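Local coordinates for CdiI immunity protein (Cupriavidus taiwanensis, PDB 5T87) that binds the CdiA toxin of its own contact-dependent growth inhibition system and thereby probably neutralises it, protecting the cell that makes it, at the interface of chains A and B. Coordinates in Å, arbitrary orientation; residue numbers count along the deposited sequence, not the author numbering. Chains: chain A, CdiI immunity protein; chain B, CdiA toxin.

The interface of chains A and B. Residues chain A 5-6, 8, 33, 37, 65, 68, 72, 75; chain B 23, 38, 40, 46-48.
This patch of the CdiA–CdiI toxin–immunity interface sets helices 25-38 and 60-76 of the CdiI protein against strands 34-41 and 44-50 of the toxin, and B:His46 is its central side chain. At CB, B:His46 lies near the backbone carbonyl O of A:Gln6, 3.6 Å from CB, with the A:Pro8 side chain crossing at about a right angle. CG takes the crowded position between backbone N and carbonyl carbon (chi1 51°), which directs the imidazole between the two helices. One ring face receives the A:Leu33 methyl CD2, 3.5 Å from the ring centroid and over its centre, a CH-pi contact; B:Asp38 O covers the opposite face nearer the rim, so the ring is clamped from both sides. ND1 is hydrogen-bonded to the B:Thr40 hydroxyl OG1 at 2.8 Å, direction undecided. That hydroxyl also meets a water at 2.6 Å, which continues to the carbonyl O of A:Gln6. CE1 packs obliquely against A:Leu65 CD1, while CD2 passes the A:Tyr37 hydroxyl. At the tip, B:His46 NE2 hydrogen-bonds A:His72 NE2 at 3.2 Å, with 154° at the hydrogen; one nitrogen must donate and the other accept, though which is not seen. The rings of B:His46 and A:His72 meet tip to tip with their planes 80° apart.

A:His72 has B:Asp38 OD2 in plane at its edge, 3.4 Å from CE1; this carboxylate could polarise the ring or raise its pKa, though the paired, nearby B:Arg23 would temper this. The other oxygen, OD1, uses its syn lone pair to accept from B:Arg23 NE at 2.7 Å, a salt bridge that would help hold the carboxylate's rotation. Farther along helix 60-76, A:Arg75 bends at its third torsion and lays its guanidinium over the B:His48 ring: NE stands 3.4 Å from the ring centroid, in cation-pi geometry. A:Tyr37 OH adds a weak hydrogen bond to the backbone carbonyl O of B:Gly47.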
# COMPACT_ATOMS: atom_id res chain seq x y z
N TYR A 5 3.84 6.00 12.56
CA TYR A 5 2.79 6.26 11.59
C TYR A 5 3.10 7.57 10.87
O TYR A 5 3.38 8.56 11.52
CB TYR A 5 1.41 6.37 12.26
CG TYR A 5 0.28 6.69 11.29
CD1 TYR A 5 -0.22 5.72 10.43
CD2 TYR A 5 -0.26 7.98 11.22
CE1 TYR A 5 -1.24 6.01 9.53
CE2 TYR A 5 -1.28 8.28 10.33
CZ TYR A 5 -1.77 7.30 9.47
OH TYR A 5 -2.78 7.58 8.57
N GLN A 6 3.07 7.54 9.54
CA GLN A 6 3.09 8.78 8.74
C GLN A 6 2.02 8.67 7.67
O GLN A 6 2.05 7.78 6.82
CB GLN A 6 4.46 9.06 8.12
CG GLN A 6 4.75 10.55 7.89
CD GLN A 6 6.19 10.83 7.42
OE1 GLN A 6 7.16 10.77 8.20
NE2 GLN A 6 6.33 11.15 6.13
N PRO A 8 0.57 10.10 4.40
CA PRO A 8 1.18 10.77 3.25
C PRO A 8 0.78 12.23 3.04
O PRO A 8 -0.41 12.56 3.06
CB PRO A 8 0.67 9.94 2.07
CG PRO A 8 0.37 8.60 2.63
CD PRO A 8 -0.00 8.79 4.05
N LEU A 33 3.58 7.78 -2.72
CA LEU A 33 2.40 7.76 -1.85
C LEU A 33 1.41 8.88 -2.14
O LEU A 33 0.21 8.67 -2.02
CB LEU A 33 2.80 7.76 -0.39
CG LEU A 33 3.29 6.40 0.10
CD1 LEU A 33 3.97 6.60 1.46
CD2 LEU A 33 2.16 5.38 0.19
N TYR A 37 -2.44 7.92 -2.86
CA TYR A 37 -3.54 8.38 -2.00
C TYR A 37 -4.40 9.48 -2.60
O TYR A 37 -5.58 9.57 -2.27
CB TYR A 37 -3.03 8.86 -0.61
CG TYR A 37 -2.86 7.78 0.44
CD1 TYR A 37 -2.36 6.52 0.10
CD2 TYR A 37 -3.16 8.02 1.80
CE1 TYR A 37 -2.20 5.53 1.06
CE2 TYR A 37 -2.98 7.03 2.77
CZ TYR A 37 -2.50 5.78 2.39
OH TYR A 37 -2.31 4.73 3.25
N LEU A 65 7.71 -0.48 -2.76
CA LEU A 65 6.72 0.51 -2.34
C LEU A 65 5.81 0.94 -3.51
O LEU A 65 4.58 1.06 -3.37
CB LEU A 65 7.41 1.73 -1.71
CG LEU A 65 6.47 2.89 -1.35
CD1 LEU A 65 5.42 2.43 -0.37
CD2 LEU A 65 7.23 4.09 -0.82
N THR A 68 3.20 -1.62 -4.08
CA THR A 68 2.20 -1.43 -3.03
C THR A 68 1.30 -0.23 -3.36
O THR A 68 0.08 -0.31 -3.22
CB THR A 68 2.88 -1.31 -1.65
OG1 THR A 68 3.29 -2.61 -1.22
CG2 THR A 68 1.97 -0.71 -0.58
N HIS A 72 -2.76 0.48 -3.98
CA HIS A 72 -3.59 1.54 -3.44
C HIS A 72 -4.43 2.19 -4.50
O HIS A 72 -5.62 2.43 -4.28
CB HIS A 72 -2.75 2.61 -2.74
CG HIS A 72 -2.04 2.11 -1.53
ND1 HIS A 72 -2.62 1.24 -0.64
CD2 HIS A 72 -0.79 2.35 -1.07
CE1 HIS A 72 -1.76 0.96 0.33
NE2 HIS A 72 -0.64 1.62 0.09
N ARG A 75 -7.34 -0.10 -5.32
CA ARG A 75 -8.33 0.04 -4.26
C ARG A 75 -9.24 1.26 -4.46
O ARG A 75 -10.45 1.18 -4.22
CB ARG A 75 -7.62 0.09 -2.89
CG ARG A 75 -8.49 0.55 -1.74
CD ARG A 75 -7.85 0.26 -0.39
NE ARG A 75 -6.59 0.97 -0.12
CZ ARG A 75 -6.48 2.28 0.14
NH1 ARG A 75 -7.54 3.08 0.15
NH2 ARG A 75 -5.28 2.80 0.39
N ARG B 23 3.11 -6.16 5.61
CA ARG B 23 1.72 -5.74 5.79
C ARG B 23 1.16 -6.18 7.14
O ARG B 23 1.22 -7.37 7.47
CB ARG B 23 0.84 -6.28 4.67
CG ARG B 23 -0.61 -5.84 4.74
CD ARG B 23 -1.31 -5.99 3.40
NE ARG B 23 -1.35 -4.75 2.64
CZ ARG B 23 -2.08 -4.55 1.53
NH1 ARG B 23 -2.84 -5.52 1.03
NH2 ARG B 23 -2.05 -3.36 0.93
N ASP B 38 0.98 -0.48 5.78
CA ASP B 38 2.04 -0.94 4.88
C ASP B 38 3.30 -0.15 5.13
O ASP B 38 3.25 1.01 5.52
CB ASP B 38 1.62 -0.74 3.43
CG ASP B 38 0.36 -1.48 3.08
OD1 ASP B 38 0.45 -2.72 2.92
OD2 ASP B 38 -0.72 -0.84 3.01
N THR B 40 6.43 2.12 4.55
CA THR B 40 6.87 3.19 3.70
C THR B 40 8.35 2.97 3.44
O THR B 40 8.76 2.66 2.33
CB THR B 40 6.56 4.54 4.36
OG1 THR B 40 5.14 4.67 4.56
CG2 THR B 40 7.09 5.72 3.55
N HIS B 46 2.37 3.69 6.56
CA HIS B 46 1.12 4.43 6.22
C HIS B 46 -0.08 3.48 6.34
O HIS B 46 0.10 2.27 6.42
CB HIS B 46 1.15 5.00 4.79
CG HIS B 46 1.52 3.99 3.75
ND1 HIS B 46 2.82 3.78 3.37
CD2 HIS B 46 0.77 3.10 3.06
CE1 HIS B 46 2.86 2.83 2.46
NE2 HIS B 46 1.63 2.40 2.25
N GLY B 47 -1.28 4.03 6.33
CA GLY B 47 -2.45 3.20 6.55
C GLY B 47 -3.75 3.70 5.96
O GLY B 47 -3.89 4.89 5.64
N HIS B 48 -4.69 2.77 5.84
CA HIS B 48 -6.03 3.09 5.33
C HIS B 48 -7.10 2.29 6.06
O HIS B 48 -6.82 1.22 6.61
CB HIS B 48 -6.13 2.86 3.81
CG HIS B 48 -5.86 1.45 3.39
ND1 HIS B 48 -4.61 1.02 2.99
CD2 HIS B 48 -6.68 0.37 3.29
CE1 HIS B 48 -4.67 -0.26 2.68
NE2 HIS B 48 -5.91 -0.68 2.86
O HOH W 1 4.52 7.10 5.15